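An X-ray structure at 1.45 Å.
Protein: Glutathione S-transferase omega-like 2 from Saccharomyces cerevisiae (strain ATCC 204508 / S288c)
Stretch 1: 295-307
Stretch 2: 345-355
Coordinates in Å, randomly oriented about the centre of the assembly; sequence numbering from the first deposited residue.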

# COMPACT_ATOMS: atom_id res chain seq x y z
N ILE A 295 -3.03 13.72 7.14
CA ILE A 295 -4.19 13.63 6.24
C ILE A 295 -3.85 12.97 4.90
O ILE A 295 -4.73 12.41 4.24
CB ILE A 295 -4.85 15.02 6.05
CG1 ILE A 295 -6.32 14.86 5.65
CG2 ILE A 295 -4.11 15.88 5.08
CD1 ILE A 295 -7.23 14.27 6.69
N ARG A 296 -2.58 13.02 4.50
CA ARG A 296 -2.06 12.41 3.28
C ARG A 296 -1.55 10.98 3.51
O ARG A 296 -1.20 10.27 2.54
CB ARG A 296 -0.94 13.30 2.70
CG ARG A 296 -1.45 14.57 2.09
CD ARG A 296 -0.28 15.52 1.76
NE ARG A 296 -0.82 16.71 1.05
CZ ARG A 296 -1.59 17.66 1.61
NH1 ARG A 296 -1.82 17.65 2.88
NH2 ARG A 296 -2.14 18.56 0.83
N PHE A 297 -1.49 10.56 4.76
CA PHE A 297 -0.74 9.34 5.07
C PHE A 297 -1.44 8.11 4.52
O PHE A 297 -0.83 7.33 3.76
CB PHE A 297 -0.52 9.22 6.59
CG PHE A 297 0.58 8.28 6.98
CD1 PHE A 297 0.33 6.93 7.17
CD2 PHE A 297 1.85 8.74 7.19
CE1 PHE A 297 1.35 6.07 7.51
CE2 PHE A 297 2.88 7.85 7.53
CZ PHE A 297 2.65 6.55 7.70
N ASP A 298 -2.73 7.93 4.86
CA ASP A 298 -3.43 6.76 4.33
C ASP A 298 -3.74 6.89 2.85
O ASP A 298 -3.61 5.89 2.12
CB ASP A 298 -4.69 6.43 5.15
CG ASP A 298 -4.37 5.99 6.57
OD1 ASP A 298 -3.17 5.84 6.88
OD2 ASP A 298 -5.31 5.75 7.36
N PRO A 299 -4.16 8.04 2.34
CA PRO A 299 -4.45 8.14 0.89
C PRO A 299 -3.26 7.95 -0.03
O PRO A 299 -3.45 7.53 -1.18
CB PRO A 299 -5.05 9.56 0.77
CG PRO A 299 -5.68 9.80 2.06
CD PRO A 299 -4.73 9.18 3.07
N VAL A 300 -2.05 8.35 0.39
CA VAL A 300 -0.84 8.32 -0.45
C VAL A 300 0.36 7.67 0.23
O VAL A 300 1.02 6.81 -0.35
CB VAL A 300 -0.46 9.75 -0.91
CG1 VAL A 300 0.96 9.73 -1.50
CG2 VAL A 300 -1.52 10.22 -1.89
N TYR A 301 0.77 8.13 1.40
CA TYR A 301 2.10 7.78 1.86
C TYR A 301 2.26 6.26 2.12
O TYR A 301 3.35 5.72 1.92
CB TYR A 301 2.50 8.57 3.09
CG TYR A 301 2.58 10.07 2.83
CD1 TYR A 301 3.01 10.61 1.61
CD2 TYR A 301 2.23 10.94 3.84
CE1 TYR A 301 3.11 12.01 1.43
CE2 TYR A 301 2.34 12.31 3.67
CZ TYR A 301 2.77 12.81 2.47
OH TYR A 301 2.88 14.18 2.25
N VAL A 302 1.21 5.59 2.57
CA VAL A 302 1.25 4.14 2.80
C VAL A 302 1.64 3.38 1.52
O VAL A 302 2.66 2.68 1.49
CB VAL A 302 -0.07 3.64 3.38
CG1 VAL A 302 -0.13 2.10 3.39
CG2 VAL A 302 -0.24 4.11 4.79
N GLN A 303 0.87 3.53 0.45
CA GLN A 303 1.15 2.79 -0.78
C GLN A 303 2.31 3.36 -1.56
O GLN A 303 3.15 2.62 -2.10
CB GLN A 303 -0.09 2.74 -1.66
CG GLN A 303 -0.06 1.85 -2.86
CD GLN A 303 0.74 2.36 -4.02
OE1 GLN A 303 0.80 3.55 -4.29
NE2 GLN A 303 1.38 1.44 -4.74
N HIS A 304 2.32 4.67 -1.72
CA HIS A 304 3.14 5.32 -2.70
C HIS A 304 4.54 5.55 -2.15
O HIS A 304 5.54 5.39 -2.90
CB HIS A 304 2.52 6.66 -3.07
CG HIS A 304 3.28 7.42 -4.11
ND1 HIS A 304 3.32 7.08 -5.45
CD2 HIS A 304 4.00 8.57 -3.98
CE1 HIS A 304 4.07 7.97 -6.08
NE2 HIS A 304 4.51 8.87 -5.21
N PHE A 305 4.65 5.98 -0.91
CA PHE A 305 5.95 6.14 -0.26
C PHE A 305 6.34 4.93 0.59
O PHE A 305 7.36 4.94 1.27
CB PHE A 305 6.00 7.42 0.60
CG PHE A 305 6.17 8.73 -0.18
CD1 PHE A 305 6.46 8.75 -1.57
CD2 PHE A 305 6.13 9.96 0.48
CE1 PHE A 305 6.69 9.96 -2.29
CE2 PHE A 305 6.40 11.14 -0.21
CZ PHE A 305 6.64 11.15 -1.61
N LYS A 306 5.57 3.85 0.54
CA LYS A 306 5.91 2.60 1.19
C LYS A 306 6.03 2.74 2.69
O LYS A 306 6.72 1.95 3.37
CB LYS A 306 7.14 1.90 0.57
CG LYS A 306 7.07 1.76 -0.94
CD LYS A 306 8.36 1.13 -1.48
CE LYS A 306 8.24 0.91 -3.00
NZ LYS A 306 7.91 2.08 -3.95
N CYS A 307 5.23 3.67 3.27
CA CYS A 307 5.23 3.89 4.69
C CYS A 307 4.12 3.05 5.27
O CYS A 307 3.05 3.52 5.65
CB CYS A 307 4.94 5.36 4.92
SG CYS A 307 6.40 6.45 4.59
N HIS A 345 -1.43 14.05 -7.72
CA HIS A 345 -0.08 14.62 -7.78
C HIS A 345 0.99 13.55 -7.60
O HIS A 345 1.92 13.42 -8.41
CB HIS A 345 0.12 15.70 -6.71
CG HIS A 345 1.56 16.04 -6.54
ND1 HIS A 345 2.27 16.64 -7.55
CD2 HIS A 345 2.44 15.76 -5.54
CE1 HIS A 345 3.54 16.70 -7.20
NE2 HIS A 345 3.68 16.18 -5.98
N TYR A 346 0.92 12.83 -6.47
CA TYR A 346 2.01 11.96 -6.13
C TYR A 346 2.11 10.82 -7.12
O TYR A 346 3.19 10.50 -7.61
CB TYR A 346 1.81 11.43 -4.72
CG TYR A 346 2.15 12.43 -3.58
CD1 TYR A 346 1.19 13.31 -3.08
CD2 TYR A 346 3.40 12.43 -2.98
CE1 TYR A 346 1.48 14.13 -2.05
CE2 TYR A 346 3.72 13.29 -1.95
CZ TYR A 346 2.76 14.15 -1.50
OH TYR A 346 2.96 14.99 -0.43
N THR A 347 0.97 10.17 -7.41
CA THR A 347 1.02 8.96 -8.21
C THR A 347 1.30 9.24 -9.69
O THR A 347 1.85 8.38 -10.39
CB THR A 347 -0.27 8.17 -8.08
OG1 THR A 347 -1.35 8.93 -8.57
CG2 THR A 347 -0.48 7.70 -6.64
N ARG A 348 0.90 10.40 -10.19
CA ARG A 348 1.12 10.74 -11.59
C ARG A 348 2.41 11.48 -11.84
O ARG A 348 2.87 11.49 -12.99
CB ARG A 348 -0.02 11.61 -12.12
CG ARG A 348 -1.43 11.04 -11.97
CD ARG A 348 -1.56 9.77 -12.80
NE ARG A 348 -2.95 9.32 -12.83
CZ ARG A 348 -3.91 9.83 -13.59
NH1 ARG A 348 -3.62 10.81 -14.47
NH2 ARG A 348 -5.15 9.42 -13.45
N SER A 349 3.05 12.04 -10.82
CA SER A 349 4.27 12.80 -11.07
C SER A 349 5.55 12.05 -10.76
O SER A 349 6.58 12.37 -11.35
CB SER A 349 4.28 14.08 -10.23
OG SER A 349 3.12 14.86 -10.39
N HIS A 350 5.52 10.99 -9.96
CA HIS A 350 6.74 10.35 -9.49
C HIS A 350 6.98 9.08 -10.29
O HIS A 350 6.70 7.96 -9.85
CB HIS A 350 6.67 10.05 -8.00
CG HIS A 350 6.56 11.26 -7.19
ND1 HIS A 350 5.95 11.31 -5.97
CD2 HIS A 350 7.02 12.52 -7.43
CE1 HIS A 350 6.02 12.53 -5.49
NE2 HIS A 350 6.67 13.28 -6.36
N THR A 351 7.55 9.26 -11.49
CA THR A 351 7.75 8.16 -12.43
C THR A 351 8.69 7.09 -11.92
O THR A 351 8.59 5.94 -12.37
CB THR A 351 8.36 8.73 -13.73
OG1 THR A 351 7.62 9.91 -14.11
CG2 THR A 351 8.28 7.71 -14.84
N ARG A 352 9.64 7.44 -11.05
CA ARG A 352 10.57 6.44 -10.54
C ARG A 352 9.99 5.62 -9.40
O ARG A 352 10.61 4.64 -8.96
CB ARG A 352 11.88 7.07 -10.11
CG ARG A 352 12.60 7.76 -11.28
CD ARG A 352 14.11 7.85 -11.00
NE ARG A 352 14.37 8.80 -9.95
CZ ARG A 352 14.31 10.13 -10.11
NH1 ARG A 352 14.00 10.63 -11.30
NH2 ARG A 352 14.56 10.96 -9.10
N ILE A 353 8.78 5.96 -8.96
CA ILE A 353 8.01 5.18 -8.01
C ILE A 353 6.88 4.43 -8.69
O ILE A 353 6.66 3.24 -8.45
CB ILE A 353 7.48 6.09 -6.89
CG1 ILE A 353 8.61 6.64 -6.02
CG2 ILE A 353 6.49 5.31 -5.99
CD1 ILE A 353 8.15 7.77 -5.13
N ASN A 354 6.13 5.12 -9.53
CA ASN A 354 4.91 4.58 -10.15
C ASN A 354 5.10 4.80 -11.63
O ASN A 354 4.68 5.82 -12.17
CB ASN A 354 3.68 5.30 -9.59
CG ASN A 354 2.35 4.72 -10.06
OD1 ASN A 354 2.19 4.30 -11.22
ND2 ASN A 354 1.38 4.67 -9.14
N PRO A 355 5.75 3.85 -12.33
CA PRO A 355 6.19 4.16 -13.71
C PRO A 355 5.07 4.33 -14.69
O PRO A 355 5.21 5.12 -15.64
CB PRO A 355 7.08 2.98 -14.11
CG PRO A 355 7.36 2.22 -12.91
CD PRO A 355 6.30 2.59 -11.83
O HOH W 1 2.04 4.82 -6.36
O HOH W 2 7.40 1.36 -6.58

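His304 from the first stretch and Tyr346 from the second make the largest contribution on their respective stretches. The helices that bear them run in roughly the same direction, 23° apart, with axes no closer than 10.4 Å. That spacing leaves room for rings between the backbones, and the polar atoms on those rings have to be paid for locally.

His304 shows how a buried imidazole can be satisfied at both nitrogens. Its NE2 lies 2.9 Å from ND1 of His350 in a nearly straight hydrogen bond, at 167°. Either ring could be the donor, but one nitrogen must carry the proton and the other must lack it, so the two protonation states are coupled. The rings meet rim to rim, planes 25° apart, which lets each nitrogen present its in-plane proton or lone pair to the other. His350 NE2 is bonded elsewhere in the structure. The other nitrogen of the His304 ring, ND1, is hydrogen-bonded to water 1 at 2.8 Å. The water donates to OE1 of Gln303 at 2.7 Å and accepts from ND2 of Asn354 at 2.9 Å, so a single solvent molecule joins three side chains from both stretches. The carbonyl O of Tyr346 comes within 3.2 Å of His304 NE2, but the angle is poor and no hydrogen bond results; proximity alone is not pairing.

With its nitrogens engaged at the edge, the imidazole has its faces free for packing. CG2 of Ile353 sits over one face, 3.9 Å from the ring centroid, and CB of Tyr346, with the backbone N of Thr347, over the opposite face, the CB at 4.0 Å from the centroid. The design rule is legible here: hydrogen bonds at the rim, CH-pi contacts over the faces.

Tyr346 is likewise packed on its face and hydrogen-bonded at its hydroxyl. Its side chain enters a hole formed by Arg296, Val300, Tyr301 and His304. CG1 of Val300 packs over one ring face, 4.0 Å from the centroid, while the edge of Tyr301 is directed toward the face of Tyr346, planes at 87°. Tyr346 in turn points its own edge toward the face of Phe305, with CE2 of Tyr346 3.6 Å from CZ of Phe305. The phenol is not stranded in this aromatic setting: its OH is 2.8 Å from OH of Tyr301, within hydrogen-bonding distance, and it is also bonded elsewhere in the structure.

Toward the end of the contact, a second water bridges the stretches. Water 2 accepts from NZ of Lys306 and donates to the backbone O of Ile353, each at 2.8 Å, while CD1 of Ile353 packs at the edge of the Phe305 ring, 3.9 Å from CE1. The backbone contributes by shaping the loop: His350 is the first residue to leave helical phi/psi, and its O accepts from N of Ile353 at 3.0 Å and from N of Asn354 at 2.9 Å. That turn brings Ile353 and Asn354 back to His304.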